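Local coordinates for clostripain-related protein (Bacteroides thetaiotaomicron, PDB 6N9J), which is a secreted cysteine protease of the clostripain (C11) family that hydrolyses peptide bonds, at residues A[109-122]-A[126-140]. Numbering follows the deposited sequence.
Sequences FWSHGDGWLPYNNP and WWGQDTGNGDNRMNI
The loop that leaves strand 105-110 of the central sheet wraps round the antiparallel hairpin 127-130/136-138, and its Tyr-119 packs on Arg-137 of strand 136-138. Arg-137 runs extended over one face of the Tyr-119 ring, its CD 3.5 Å from the ring centroid in a CH-pi contact and its guanidinium nearly parallel over the CE1 rim, the planes 8° apart. A long, flat-ended arginine can still hold Asp-135 side-on, through NE and NH2. With CG anti to the backbone N (chi1 179°), the tyrosine lies along strand 136-138, and its OH donates to Asp-135 O at 2.7 Å. A serine here would probably leave that carbonyl without its donor and uncover one side of the arginine's apolar stem, leaving Trp-126 on the other. Two asparagines, one from each side, mimic peptide groups: Asn-139, just past the hairpin, pairs OD1 with Tyr-119 N and ND2 with Tyr-119 O; Asn-121 OD1 takes Arg-137 N (2.8 Å) and its ND2 Arg-137 O. Clan CD proteases such as this carry their active-site loops at the C-terminal ends of the central strands; here Gly-113, bridged to Trp-127, hydrogen-bonds the peptide inhibitor. Trp-126 lies between Asp-114 CB, 3.7 Å from its five-membered ring centroid, and Arg-137 CD on the opposite face. Trp-127 receives the edge of Phe-109 on its six-membered ring, planes at 65°, and Ser-111 CB packs against its other face.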
loop_
_atom_site.group_PDB
_atom_site.type_symbol
_atom_site.label_atom_id
_atom_site.label_comp_id
_atom_site.label_asym_id
_atom_site.label_seq_id
_atom_site.Cartn_x
_atom_site.Cartn_y
_atom_site.Cartn_z
ATOM N N PHE A 109 -0.709 5.244 -3.868
ATOM C CA PHE A 109 -0.690 6.104 -2.688
ATOM C C PHE A 109 0.685 6.075 -2.063
ATOM O O PHE A 109 1.071 5.079 -1.483
ATOM C CB PHE A 109 -1.745 5.679 -1.674
ATOM C CG PHE A 109 -3.147 5.954 -2.125
ATOM C CD1 PHE A 109 -3.611 7.253 -2.217
ATOM C CD2 PHE A 109 -3.993 4.916 -2.473
ATOM C CE1 PHE A 109 -4.897 7.510 -2.650
ATOM C CE2 PHE A 109 -5.280 5.164 -2.900
ATOM C CZ PHE A 109 -5.733 6.459 -2.990
ATOM N N TRP A 110 1.403 7.189 -2.198
ATOM C CA TRP A 110 2.792 7.336 -1.766
ATOM C C TRP A 110 2.877 8.192 -0.504
ATOM O O TRP A 110 2.644 9.402 -0.558
ATOM C CB TRP A 110 3.581 7.973 -2.913
ATOM C CG TRP A 110 5.094 8.071 -2.852
ATOM C CD1 TRP A 110 5.980 7.450 -3.692
ATOM C CD2 TRP A 110 5.886 8.906 -1.992
ATOM N NE1 TRP A 110 7.267 7.814 -3.387
ATOM C CE2 TRP A 110 7.240 8.708 -2.351
ATOM C CE3 TRP A 110 5.587 9.783 -0.937
ATOM C CZ2 TRP A 110 8.286 9.359 -1.704
ATOM C CZ3 TRP A 110 6.634 10.422 -0.285
ATOM C CH2 TRP A 110 7.964 10.204 -0.670
ATOM N N SER A 111 3.214 7.574 0.626
ATOM C CA SER A 111 3.348 8.290 1.895
ATOM C C SER A 111 3.744 7.356 3.023
ATOM O O SER A 111 4.148 6.210 2.796
ATOM C CB SER A 111 2.040 8.988 2.281
ATOM O OG SER A 111 2.270 10.018 3.217
ATOM N N HIS A 112 3.622 7.873 4.244
ATOM C CA HIS A 112 3.606 7.052 5.445
ATOM C C HIS A 112 2.316 6.229 5.498
ATOM O O HIS A 112 1.303 6.603 4.902
ATOM C CB HIS A 112 3.721 7.928 6.702
ATOM C CG HIS A 112 5.100 8.455 6.948
ATOM N ND1 HIS A 112 6.134 7.657 7.390
ATOM C CD2 HIS A 112 5.618 9.700 6.812
ATOM C CE1 HIS A 112 7.226 8.387 7.519
ATOM N NE2 HIS A 112 6.940 9.632 7.176
ATOM N N GLY A 113 2.357 5.117 6.228
ATOM C CA GLY A 113 1.200 4.261 6.406
ATOM C C GLY A 113 1.304 3.504 7.715
ATOM O O GLY A 113 2.406 3.288 8.229
ATOM N N ASP A 114 0.158 3.120 8.269
ATOM C CA ASP A 114 0.124 2.311 9.492
ATOM C C ASP A 114 -1.184 1.508 9.510
ATOM O O ASP A 114 -1.933 1.514 10.492
ATOM C CB ASP A 114 0.266 3.193 10.742
ATOM C CG ASP A 114 0.856 2.438 11.941
ATOM O OD1 ASP A 114 0.689 1.202 12.022
ATOM O OD2 ASP A 114 1.491 3.080 12.808
ATOM N N GLY A 115 -1.458 0.823 8.403
ATOM C CA GLY A 115 -2.610 -0.063 8.330
ATOM C C GLY A 115 -3.939 0.581 8.688
ATOM O O GLY A 115 -4.288 1.659 8.198
ATOM N N TRP A 116 -4.683 -0.085 9.559
ATOM C CA TRP A 116 -6.031 0.332 9.911
ATOM C C TRP A 116 -6.071 1.251 11.116
ATOM O O TRP A 116 -7.118 1.823 11.424
ATOM C CB TRP A 116 -6.896 -0.899 10.197
ATOM C CG TRP A 116 -6.374 -1.692 11.349
ATOM C CD1 TRP A 116 -5.503 -2.739 11.293
ATOM C CD2 TRP A 116 -6.671 -1.494 12.735
ATOM N NE1 TRP A 116 -5.243 -3.214 12.553
ATOM C CE2 TRP A 116 -5.948 -2.465 13.460
ATOM C CE3 TRP A 116 -7.482 -0.593 13.435
ATOM C CZ2 TRP A 116 -6.013 -2.564 14.854
ATOM C CZ3 TRP A 116 -7.540 -0.688 14.818
ATOM C CH2 TRP A 116 -6.809 -1.668 15.512
ATOM N N LEU A 117 -4.940 1.375 11.803
ATOM C CA LEU A 117 -4.909 2.009 13.131
ATOM C C LEU A 117 -5.497 3.420 13.133
ATOM O O LEU A 117 -5.241 4.209 12.212
ATOM C CB LEU A 117 -3.476 2.031 13.668
ATOM C CG LEU A 117 -2.984 0.636 14.062
ATOM C CD1 LEU A 117 -1.490 0.630 14.293
ATOM C CD2 LEU A 117 -3.710 0.190 15.311
ATOM N N PRO A 118 -6.320 3.728 14.156
ATOM C CA PRO A 118 -6.954 5.045 14.270
ATOM C C PRO A 118 -5.958 6.152 14.630
ATOM O O PRO A 118 -5.023 5.919 15.397
ATOM C CB PRO A 118 -7.979 4.843 15.390
ATOM C CG PRO A 118 -7.419 3.740 16.205
ATOM C CD PRO A 118 -6.767 2.813 15.219
ATOM N N TYR A 119 -6.154 7.333 14.051
ATOM C CA TYR A 119 -5.382 8.522 14.402
ATOM C C TYR A 119 -6.322 9.711 14.531
ATOM O O TYR A 119 -7.074 10.008 13.605
ATOM C CB TYR A 119 -4.310 8.821 13.347
ATOM C CG TYR A 119 -3.498 10.065 13.653
ATOM C CD1 TYR A 119 -2.413 10.012 14.510
ATOM C CD2 TYR A 119 -3.822 11.293 13.079
ATOM C CE1 TYR A 119 -1.665 11.144 14.788
ATOM C CE2 TYR A 119 -3.088 12.424 13.351
ATOM C CZ TYR A 119 -2.009 12.342 14.209
ATOM O OH TYR A 119 -1.270 13.470 14.487
ATOM N N ASN A 120 -6.272 10.394 15.663
ATOM C CA ASN A 120 -7.122 11.553 15.888
ATOM C C ASN A 120 -6.444 12.838 15.388
ATOM O O ASN A 120 -5.418 13.270 15.928
ATOM C CB ASN A 120 -7.477 11.656 17.375
ATOM C CG ASN A 120 -8.640 12.606 17.645
ATOM O OD1 ASN A 120 -8.447 13.736 18.103
ATOM N ND2 ASN A 120 -9.857 12.145 17.365
ATOM N N ASN A 121 -7.012 13.428 14.339
ATOM C CA ASN A 121 -6.507 14.682 13.774
ATOM C C ASN A 121 -6.834 15.905 14.643
ATOM O O ASN A 121 -7.945 16.023 15.162
ATOM C CB ASN A 121 -7.068 14.883 12.361
ATOM C CG ASN A 121 -6.360 14.024 11.320
ATOM O OD1 ASN A 121 -5.143 14.090 11.178
ATOM N ND2 ASN A 121 -7.124 13.216 10.586
ATOM N N PRO A 122 -5.861 16.823 14.792
ATOM C CA PRO A 122 -6.004 18.031 15.616
ATOM C C PRO A 122 -7.228 18.878 15.260
ATOM O O PRO A 122 -7.884 19.387 16.176
ATOM C CB PRO A 122 -4.713 18.800 15.327
ATOM C CG PRO A 122 -3.730 17.746 14.952
ATOM C CD PRO A 122 -4.521 16.730 14.186
ATOM N N TRP A 126 -4.007 3.892 9.746
ATOM C CA TRP A 126 -4.131 5.109 8.957
ATOM C C TRP A 126 -3.147 5.138 7.788
ATOM O O TRP A 126 -2.133 4.436 7.790
ATOM C CB TRP A 126 -3.922 6.340 9.844
ATOM C CG TRP A 126 -2.636 6.315 10.616
ATOM C CD1 TRP A 126 -2.468 5.926 11.918
ATOM C CD2 TRP A 126 -1.335 6.691 10.138
ATOM N NE1 TRP A 126 -1.147 6.043 12.275
ATOM C CE2 TRP A 126 -0.430 6.509 11.203
ATOM C CE3 TRP A 126 -0.849 7.177 8.916
ATOM C CZ2 TRP A 126 0.932 6.785 11.081
ATOM C CZ3 TRP A 126 0.501 7.450 8.797
ATOM C CH2 TRP A 126 1.376 7.254 9.873
ATOM N N TRP A 127 -3.450 5.956 6.782
ATOM C CA TRP A 127 -2.517 6.153 5.681
ATOM C C TRP A 127 -2.183 7.632 5.518
ATOM O O TRP A 127 -3.052 8.493 5.650
ATOM C CB TRP A 127 -3.064 5.607 4.343
ATOM C CG TRP A 127 -2.140 5.985 3.206
ATOM C CD1 TRP A 127 -1.036 5.298 2.788
ATOM C CD2 TRP A 127 -2.203 7.171 2.398
ATOM N NE1 TRP A 127 -0.416 5.973 1.766
ATOM C CE2 TRP A 127 -1.114 7.127 1.507
ATOM C CE3 TRP A 127 -3.080 8.261 2.338
ATOM C CZ2 TRP A 127 -0.885 8.124 0.559
ATOM C CZ3 TRP A 127 -2.839 9.260 1.409
ATOM C CH2 TRP A 127 -1.750 9.183 0.530
ATOM N N GLY A 128 -0.926 7.929 5.212
ATOM C CA GLY A 128 -0.592 9.274 4.782
ATOM C C GLY A 128 -0.374 10.247 5.924
ATOM O O GLY A 128 -1.070 10.226 6.940
ATOM N N GLN A 129 0.624 11.100 5.759
ATOM C CA GLN A 129 0.883 12.129 6.742
ATOM C C GLN A 129 1.182 13.440 6.039
ATOM O O GLN A 129 1.852 13.468 5.006
ATOM C CB GLN A 129 2.043 11.737 7.648
ATOM C CG GLN A 129 2.347 12.764 8.718
ATOM C CD GLN A 129 3.601 12.423 9.489
ATOM O OE1 GLN A 129 4.602 11.975 8.915
ATOM N NE2 GLN A 129 3.553 12.608 10.800
ATOM N N ASP A 130 0.647 14.513 6.601
ATOM C CA ASP A 130 0.957 15.869 6.189
ATOM C C ASP A 130 1.259 16.667 7.454
ATOM O O ASP A 130 0.375 16.834 8.299
ATOM C CB ASP A 130 -0.216 16.471 5.412
ATOM C CG ASP A 130 0.107 17.818 4.808
ATOM O OD1 ASP A 130 0.276 18.795 5.581
ATOM O OD2 ASP A 130 0.159 17.903 3.561
ATOM N N THR A 131 2.499 17.137 7.600
ATOM C CA THR A 131 2.885 17.920 8.782
ATOM C C THR A 131 2.999 19.423 8.497
ATOM O O THR A 131 3.628 20.158 9.262
ATOM C CB THR A 131 4.231 17.428 9.390
ATOM O OG1 THR A 131 5.280 17.532 8.421
ATOM C CG2 THR A 131 4.122 15.989 9.859
ATOM N N GLY A 132 2.368 19.877 7.417
ATOM C CA GLY A 132 2.410 21.280 7.028
ATOM C C GLY A 132 1.868 22.238 8.071
ATOM O O GLY A 132 2.512 23.232 8.407
ATOM N N ASN A 133 0.675 21.946 8.577
ATOM C CA ASN A 133 0.082 22.735 9.655
ATOM C C ASN A 133 -0.472 21.797 10.721
ATOM O O ASN A 133 -1.664 21.497 10.732
ATOM C CB ASN A 133 -1.021 23.653 9.122
ATOM C CG ASN A 133 -1.594 24.573 10.194
ATOM O OD1 ASN A 133 -0.877 25.048 11.081
ATOM N ND2 ASN A 133 -2.896 24.826 10.116
ATOM N N GLY A 134 0.404 21.330 11.604
ATOM C CA GLY A 134 0.051 20.283 12.538
ATOM C C GLY A 134 0.262 18.908 11.931
ATOM O O GLY A 134 0.530 18.781 10.734
ATOM N N ASP A 135 0.132 17.875 12.757
ATOM C CA ASP A 135 0.327 16.500 12.316
ATOM C C ASP A 135 -1.001 15.888 11.874
ATOM O O ASP A 135 -1.814 15.500 12.714
ATOM C CB ASP A 135 0.947 15.675 13.446
ATOM C CG ASP A 135 1.454 14.323 12.987
ATOM O OD1 ASP A 135 1.031 13.834 11.917
ATOM O OD2 ASP A 135 2.283 13.735 13.718
ATOM N N ASN A 136 -1.222 15.812 10.561
ATOM C CA ASN A 136 -2.446 15.226 10.021
ATOM C C ASN A 136 -2.230 13.882 9.336
ATOM O O ASN A 136 -1.260 13.697 8.606
ATOM C CB ASN A 136 -3.101 16.181 9.029
ATOM C CG ASN A 136 -3.563 17.446 9.675
ATOM O OD1 ASN A 136 -2.934 18.490 9.527
ATOM N ND2 ASN A 136 -4.666 17.370 10.402
ATOM N N ARG A 137 -3.148 12.949 9.574
ATOM C CA ARG A 137 -3.083 11.621 8.972
ATOM C C ARG A 137 -4.476 11.194 8.541
ATOM O O ARG A 137 -5.468 11.689 9.069
ATOM C CB ARG A 137 -2.490 10.616 9.955
ATOM C CG ARG A 137 -1.135 11.047 10.490
ATOM C CD ARG A 137 -0.576 10.095 11.502
ATOM N NE ARG A 137 0.486 10.737 12.279
ATOM C CZ ARG A 137 1.190 10.131 13.231
ATOM N NH1 ARG A 137 0.949 8.857 13.520
ATOM N NH2 ARG A 137 2.128 10.797 13.895
ATOM N N MET A 138 -4.559 10.271 7.592
ATOM C CA MET A 138 -5.857 9.903 7.050
ATOM C C MET A 138 -6.346 8.568 7.618
ATOM O O MET A 138 -5.658 7.557 7.548
ATOM C CB MET A 138 -5.796 9.848 5.509
ATOM C CG MET A 138 -7.097 10.245 4.808
ATOM S SD MET A 138 -7.108 10.087 2.989
ATOM C CE MET A 138 -8.652 10.901 2.633
ATOM N N ASN A 139 -7.541 8.574 8.191
ATOM C CA ASN A 139 -8.151 7.343 8.674
ATOM C C ASN A 139 -8.739 6.572 7.492
ATOM O O ASN A 139 -9.214 7.179 6.533
ATOM C CB ASN A 139 -9.219 7.658 9.725
ATOM C CG ASN A 139 -8.618 8.149 11.038
ATOM O OD1 ASN A 139 -8.080 7.357 11.811
ATOM N ND2 ASN A 139 -8.722 9.455 11.305
ATOM N N ILE A 140 -8.694 5.245 7.546
ATOM C CA ILE A 140 -9.106 4.432 6.401
ATOM C C ILE A 140 -10.567 4.665 5.980
ATOM O O ILE A 140 -10.856 4.664 4.789
ATOM C CB ILE A 140 -8.873 2.926 6.669
ATOM C CG1 ILE A 140 -7.433 2.697 7.128
ATOM C CG2 ILE A 140 -9.167 2.098 5.414
ATOM C CD1 ILE A 140 -6.397 3.199 6.155
HETATM O O HOH W 1 -7.461 4.349 10.120
#